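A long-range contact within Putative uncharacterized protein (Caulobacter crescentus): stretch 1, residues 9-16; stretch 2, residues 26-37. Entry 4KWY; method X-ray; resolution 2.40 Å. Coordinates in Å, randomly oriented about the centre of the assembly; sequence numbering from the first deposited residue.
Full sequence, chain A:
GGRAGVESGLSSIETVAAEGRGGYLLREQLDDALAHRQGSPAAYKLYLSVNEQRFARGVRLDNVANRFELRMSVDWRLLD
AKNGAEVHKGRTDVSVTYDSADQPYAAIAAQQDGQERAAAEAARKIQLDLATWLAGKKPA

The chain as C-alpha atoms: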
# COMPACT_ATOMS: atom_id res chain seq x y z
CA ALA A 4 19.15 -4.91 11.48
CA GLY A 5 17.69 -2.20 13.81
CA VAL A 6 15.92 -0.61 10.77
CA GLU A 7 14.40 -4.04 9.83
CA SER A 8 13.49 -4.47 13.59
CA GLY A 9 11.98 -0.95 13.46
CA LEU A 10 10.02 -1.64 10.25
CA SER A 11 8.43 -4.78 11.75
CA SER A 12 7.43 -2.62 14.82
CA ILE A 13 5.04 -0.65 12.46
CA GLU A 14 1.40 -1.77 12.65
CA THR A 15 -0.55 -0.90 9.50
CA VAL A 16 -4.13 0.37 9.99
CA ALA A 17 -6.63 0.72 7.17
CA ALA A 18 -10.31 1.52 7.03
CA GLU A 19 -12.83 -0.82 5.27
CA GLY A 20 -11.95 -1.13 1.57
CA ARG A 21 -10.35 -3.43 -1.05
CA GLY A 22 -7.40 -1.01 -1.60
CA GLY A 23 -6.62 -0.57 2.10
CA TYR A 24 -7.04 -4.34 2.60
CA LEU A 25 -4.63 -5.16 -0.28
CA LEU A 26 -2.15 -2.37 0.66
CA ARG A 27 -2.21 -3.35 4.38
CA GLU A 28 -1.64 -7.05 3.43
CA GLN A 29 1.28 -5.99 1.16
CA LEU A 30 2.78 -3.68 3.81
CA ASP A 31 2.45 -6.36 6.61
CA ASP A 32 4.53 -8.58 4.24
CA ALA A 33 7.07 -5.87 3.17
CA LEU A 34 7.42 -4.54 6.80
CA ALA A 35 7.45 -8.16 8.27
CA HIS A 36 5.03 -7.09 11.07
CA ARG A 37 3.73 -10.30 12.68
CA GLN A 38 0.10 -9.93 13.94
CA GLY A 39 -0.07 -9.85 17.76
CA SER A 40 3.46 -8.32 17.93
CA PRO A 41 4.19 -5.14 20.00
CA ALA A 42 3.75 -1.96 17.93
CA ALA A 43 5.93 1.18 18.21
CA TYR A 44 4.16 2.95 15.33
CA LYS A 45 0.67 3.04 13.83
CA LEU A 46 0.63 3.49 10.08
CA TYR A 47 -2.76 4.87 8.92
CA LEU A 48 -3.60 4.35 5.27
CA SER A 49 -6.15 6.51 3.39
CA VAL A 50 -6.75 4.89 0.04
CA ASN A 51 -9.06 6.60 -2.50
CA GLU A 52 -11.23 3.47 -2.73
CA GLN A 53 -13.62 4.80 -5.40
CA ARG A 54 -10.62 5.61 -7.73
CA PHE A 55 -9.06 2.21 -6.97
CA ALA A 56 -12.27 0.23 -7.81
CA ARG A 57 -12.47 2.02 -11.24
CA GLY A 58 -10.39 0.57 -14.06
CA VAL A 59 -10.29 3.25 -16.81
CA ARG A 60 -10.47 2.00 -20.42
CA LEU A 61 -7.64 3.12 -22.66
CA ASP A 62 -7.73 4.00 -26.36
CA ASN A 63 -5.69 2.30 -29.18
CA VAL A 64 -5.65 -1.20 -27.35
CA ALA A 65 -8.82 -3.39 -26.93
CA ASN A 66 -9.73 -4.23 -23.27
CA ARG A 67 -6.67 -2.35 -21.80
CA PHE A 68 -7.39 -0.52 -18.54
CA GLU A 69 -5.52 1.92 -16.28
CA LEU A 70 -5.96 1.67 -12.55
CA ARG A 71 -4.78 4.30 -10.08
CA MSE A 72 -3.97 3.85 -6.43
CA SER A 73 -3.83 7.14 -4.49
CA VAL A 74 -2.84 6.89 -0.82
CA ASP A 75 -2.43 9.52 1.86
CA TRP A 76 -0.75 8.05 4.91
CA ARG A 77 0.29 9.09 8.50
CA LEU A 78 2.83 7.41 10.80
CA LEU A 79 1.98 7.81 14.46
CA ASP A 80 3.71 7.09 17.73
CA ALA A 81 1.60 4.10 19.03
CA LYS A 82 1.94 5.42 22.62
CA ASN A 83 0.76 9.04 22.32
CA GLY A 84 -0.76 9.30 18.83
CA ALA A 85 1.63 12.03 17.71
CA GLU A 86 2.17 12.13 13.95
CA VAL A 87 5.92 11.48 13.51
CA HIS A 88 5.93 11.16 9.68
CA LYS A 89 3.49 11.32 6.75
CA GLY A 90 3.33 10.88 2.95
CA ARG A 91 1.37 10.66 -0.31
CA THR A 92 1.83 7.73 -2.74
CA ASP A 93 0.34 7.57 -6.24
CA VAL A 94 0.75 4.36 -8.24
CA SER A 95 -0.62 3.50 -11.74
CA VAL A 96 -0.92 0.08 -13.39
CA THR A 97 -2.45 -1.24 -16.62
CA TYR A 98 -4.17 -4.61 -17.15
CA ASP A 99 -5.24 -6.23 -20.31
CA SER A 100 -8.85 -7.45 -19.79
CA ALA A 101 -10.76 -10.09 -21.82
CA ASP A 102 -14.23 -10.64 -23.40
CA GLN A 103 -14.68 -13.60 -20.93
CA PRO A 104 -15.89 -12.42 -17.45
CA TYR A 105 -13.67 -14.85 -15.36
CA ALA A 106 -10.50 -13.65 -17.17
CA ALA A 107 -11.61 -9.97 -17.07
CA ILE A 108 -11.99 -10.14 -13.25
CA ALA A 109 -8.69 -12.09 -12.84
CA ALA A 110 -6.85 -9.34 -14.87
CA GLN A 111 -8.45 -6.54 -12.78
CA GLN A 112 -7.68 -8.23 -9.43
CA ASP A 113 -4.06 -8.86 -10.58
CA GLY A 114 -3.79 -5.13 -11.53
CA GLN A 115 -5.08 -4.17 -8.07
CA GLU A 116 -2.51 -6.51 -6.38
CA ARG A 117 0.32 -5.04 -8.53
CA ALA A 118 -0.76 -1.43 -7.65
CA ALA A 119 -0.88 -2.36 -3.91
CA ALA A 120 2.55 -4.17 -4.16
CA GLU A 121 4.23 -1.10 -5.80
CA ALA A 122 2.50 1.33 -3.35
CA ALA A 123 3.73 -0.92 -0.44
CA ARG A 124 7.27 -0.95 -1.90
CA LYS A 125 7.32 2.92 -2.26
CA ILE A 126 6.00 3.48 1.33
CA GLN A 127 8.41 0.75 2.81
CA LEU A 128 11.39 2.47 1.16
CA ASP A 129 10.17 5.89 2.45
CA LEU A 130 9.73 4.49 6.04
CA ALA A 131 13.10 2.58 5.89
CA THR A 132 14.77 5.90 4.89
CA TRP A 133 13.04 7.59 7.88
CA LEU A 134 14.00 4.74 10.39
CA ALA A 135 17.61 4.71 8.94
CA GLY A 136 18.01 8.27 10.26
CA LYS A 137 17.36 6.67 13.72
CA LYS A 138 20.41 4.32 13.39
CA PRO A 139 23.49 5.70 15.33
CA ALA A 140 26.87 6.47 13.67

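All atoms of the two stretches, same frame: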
# COMPACT_ATOMS: atom_id res chain seq x y z
N GLY A 9 12.81 -2.14 13.36
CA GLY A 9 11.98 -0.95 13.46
C GLY A 9 10.81 -1.02 12.50
O GLY A 9 9.69 -0.65 12.87
N LEU A 10 11.05 -1.51 11.27
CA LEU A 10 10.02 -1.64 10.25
C LEU A 10 8.95 -2.65 10.69
O LEU A 10 7.76 -2.38 10.53
CB LEU A 10 10.59 -2.04 8.88
CG LEU A 10 11.32 -0.96 8.09
CD1 LEU A 10 12.19 -1.59 7.03
CD2 LEU A 10 10.35 0.04 7.48
N SER A 11 9.38 -3.77 11.30
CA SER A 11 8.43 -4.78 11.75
C SER A 11 7.71 -4.33 13.02
O SER A 11 6.73 -4.99 13.40
CB SER A 11 9.11 -6.14 11.93
OG SER A 11 10.22 -6.10 12.81
N SER A 12 8.12 -3.19 13.65
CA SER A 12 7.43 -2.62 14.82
C SER A 12 6.25 -1.72 14.37
O SER A 12 5.46 -1.28 15.21
CB SER A 12 8.39 -1.84 15.72
OG SER A 12 8.75 -0.58 15.16
N ILE A 13 6.11 -1.48 13.05
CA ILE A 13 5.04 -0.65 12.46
C ILE A 13 3.78 -1.50 12.20
O ILE A 13 3.79 -2.44 11.39
CB ILE A 13 5.50 0.10 11.19
CG1 ILE A 13 6.70 1.03 11.45
CG2 ILE A 13 4.35 0.87 10.58
CD1 ILE A 13 7.40 1.59 10.16
N GLU A 14 2.69 -1.13 12.85
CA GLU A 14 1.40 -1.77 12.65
C GLU A 14 0.57 -0.94 11.70
O GLU A 14 0.29 0.23 11.96
CB GLU A 14 0.69 -1.94 13.98
CG GLU A 14 -0.47 -2.90 13.94
CD GLU A 14 -1.07 -3.06 15.32
OE1 GLU A 14 -0.50 -3.81 16.14
OE2 GLU A 14 -2.07 -2.37 15.59
N THR A 15 0.19 -1.55 10.59
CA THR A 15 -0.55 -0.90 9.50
C THR A 15 -2.04 -1.01 9.77
O THR A 15 -2.55 -2.09 10.08
CB THR A 15 -0.10 -1.47 8.17
OG1 THR A 15 1.33 -1.51 8.19
CG2 THR A 15 -0.54 -0.63 6.98
N VAL A 16 -2.70 0.14 9.74
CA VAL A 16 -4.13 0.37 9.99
C VAL A 16 -4.78 0.90 8.70
O VAL A 16 -4.31 1.87 8.10
CB VAL A 16 -4.40 1.34 11.20
CG1 VAL A 16 -5.86 1.33 11.61
CG2 VAL A 16 -3.51 1.04 12.40
N LEU A 26 -3.35 -3.12 0.29
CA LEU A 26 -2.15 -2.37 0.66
C LEU A 26 -1.66 -2.78 2.03
O LEU A 26 -0.46 -2.97 2.18
CB LEU A 26 -2.38 -0.83 0.58
CG LEU A 26 -1.15 0.07 0.89
CD1 LEU A 26 0.06 -0.34 0.10
CD2 LEU A 26 -1.45 1.48 0.65
N ARG A 27 -2.56 -2.94 3.01
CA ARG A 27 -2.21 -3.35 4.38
C ARG A 27 -1.53 -4.73 4.37
O ARG A 27 -0.48 -4.90 5.00
CB ARG A 27 -3.46 -3.37 5.27
CG ARG A 27 -3.18 -3.49 6.78
CD ARG A 27 -4.31 -4.16 7.58
NE ARG A 27 -5.65 -3.65 7.27
CZ ARG A 27 -6.63 -4.37 6.70
NH1 ARG A 27 -6.42 -5.64 6.37
NH2 ARG A 27 -7.80 -3.81 6.44
N GLU A 28 -2.12 -5.69 3.62
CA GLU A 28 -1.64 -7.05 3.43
C GLU A 28 -0.23 -7.01 2.84
O GLU A 28 0.65 -7.69 3.36
CB GLU A 28 -2.60 -7.82 2.50
CG GLU A 28 -2.54 -9.34 2.62
CD GLU A 28 -3.40 -10.11 1.63
OE1 GLU A 28 -3.44 -9.74 0.43
OE2 GLU A 28 -4.01 -11.12 2.06
N GLN A 29 -0.01 -6.16 1.82
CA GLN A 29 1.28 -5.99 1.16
C GLN A 29 2.31 -5.36 2.07
O GLN A 29 3.46 -5.75 2.02
CB GLN A 29 1.13 -5.14 -0.12
CG GLN A 29 0.67 -5.92 -1.36
CD GLN A 29 1.54 -7.11 -1.65
OE1 GLN A 29 2.76 -7.00 -1.78
NE2 GLN A 29 0.95 -8.28 -1.63
N LEU A 30 1.90 -4.37 2.87
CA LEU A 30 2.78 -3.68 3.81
C LEU A 30 3.13 -4.59 5.00
O LEU A 30 4.28 -4.60 5.40
CB LEU A 30 2.15 -2.36 4.31
CG LEU A 30 2.34 -1.14 3.41
CD1 LEU A 30 1.40 -0.06 3.79
CD2 LEU A 30 3.75 -0.59 3.51
N ASP A 31 2.17 -5.41 5.51
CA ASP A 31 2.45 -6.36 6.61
C ASP A 31 3.52 -7.36 6.18
O ASP A 31 4.34 -7.78 6.99
CB ASP A 31 1.18 -7.10 7.09
CG ASP A 31 0.27 -6.31 8.02
OD1 ASP A 31 0.76 -5.34 8.66
OD2 ASP A 31 -0.93 -6.68 8.15
N ASP A 32 3.55 -7.69 4.87
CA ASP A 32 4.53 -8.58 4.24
C ASP A 32 5.88 -7.87 4.07
O ASP A 32 6.90 -8.39 4.54
CB ASP A 32 4.00 -9.04 2.87
CG ASP A 32 3.26 -10.36 2.87
OD1 ASP A 32 2.61 -10.69 3.89
OD2 ASP A 32 3.29 -11.05 1.82
N ALA A 33 5.89 -6.70 3.42
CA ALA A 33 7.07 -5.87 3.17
C ALA A 33 7.73 -5.39 4.50
O ALA A 33 8.96 -5.39 4.60
CB ALA A 33 6.69 -4.68 2.30
N LEU A 34 6.93 -5.01 5.50
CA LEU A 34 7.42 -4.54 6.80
C LEU A 34 7.77 -5.70 7.74
O LEU A 34 8.53 -5.49 8.68
CB LEU A 34 6.39 -3.60 7.49
CG LEU A 34 6.03 -2.28 6.77
CD1 LEU A 34 4.90 -1.56 7.48
CD2 LEU A 34 7.23 -1.36 6.63
N ALA A 35 7.25 -6.93 7.47
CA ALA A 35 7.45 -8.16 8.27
C ALA A 35 6.82 -8.04 9.69
O ALA A 35 7.29 -8.70 10.64
CB ALA A 35 8.93 -8.53 8.37
N HIS A 36 5.74 -7.25 9.81
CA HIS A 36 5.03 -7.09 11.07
C HIS A 36 4.13 -8.31 11.30
O HIS A 36 3.17 -8.52 10.56
CB HIS A 36 4.23 -5.77 11.15
CG HIS A 36 3.47 -5.63 12.45
ND1 HIS A 36 4.13 -5.40 13.65
CD2 HIS A 36 2.15 -5.76 12.71
CE1 HIS A 36 3.19 -5.37 14.59
NE2 HIS A 36 1.99 -5.60 14.07
N ARG A 37 4.49 -9.11 12.31
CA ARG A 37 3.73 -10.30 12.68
C ARG A 37 2.53 -9.85 13.53
O ARG A 37 2.71 -9.02 14.43
CB ARG A 37 4.64 -11.30 13.41
CG ARG A 37 4.06 -12.71 13.53
CD ARG A 37 4.84 -13.62 14.47
NE ARG A 37 5.11 -13.00 15.77
CZ ARG A 37 4.25 -12.96 16.78
NH1 ARG A 37 3.04 -13.50 16.66
NH2 ARG A 37 4.58 -12.36 17.92

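Strand 13-16 runs nearly antiparallel to helix 26-34, at 171°, with the axes 8.5 Å apart at closest approach. A type I turn from L10 to I13 leads into the strand. S12 has chi1 in p, which brings its hydroxyl back to G9, just ahead of the turn: S12 OG donates a very short 2.5 Å hydrogen bond to G9 O.

H36 makes the one hydrogen bond across the contact. A35 leaves the helix with positive phi, and H36 follows in extended conformation. Its chi1 is t and its chi2 is 71°. This places the ring beside the strand, with one edge at the turn. H36 ND1 donates to S11 O at 2.6 Å, with an angle of 159° at the hydrogen, so ND1 carries a proton. S11 O lies near the ring plane, as a good acceptor should. One ring face is covered by backbone: E14 CA sits 4.2 Å from the centroid of the H36 ring, 16° off the normal, in a CH-pi contact.

L34 is the apolar centre. Its m,t rotamer sends the two methyls to different neighbours. L34 CD2 meets L10 CD2 at 3.5 Å, where L10 is also m,t. L34 CD1 lies 4.0 Å from I13 CG2 and 3.6 Å from T15 OG1.

T15 points toward the helix. With chi1 in m, its methyl packs on aliphatic carbon: T15 CG2 is 3.8 Å from L30 CD1 and 3.9 Å from R27 CG. The hydroxyl is buried by this contact and has no hydrogen-bond partner in the model. T15 OG1 to D31 OD1 is 3.9 Å, too long for a hydrogen bond, although the end of D31 comes nearer the strand than its CA-to-CB direction suggests.

R27 is t,t for chi1 and chi2, which carries CG up to T15. Chi3 in m then turns the outer part, from CD to CZ, along the direction of the strand. R27 CG lies 3.6 Å from T15 O, a packing contact.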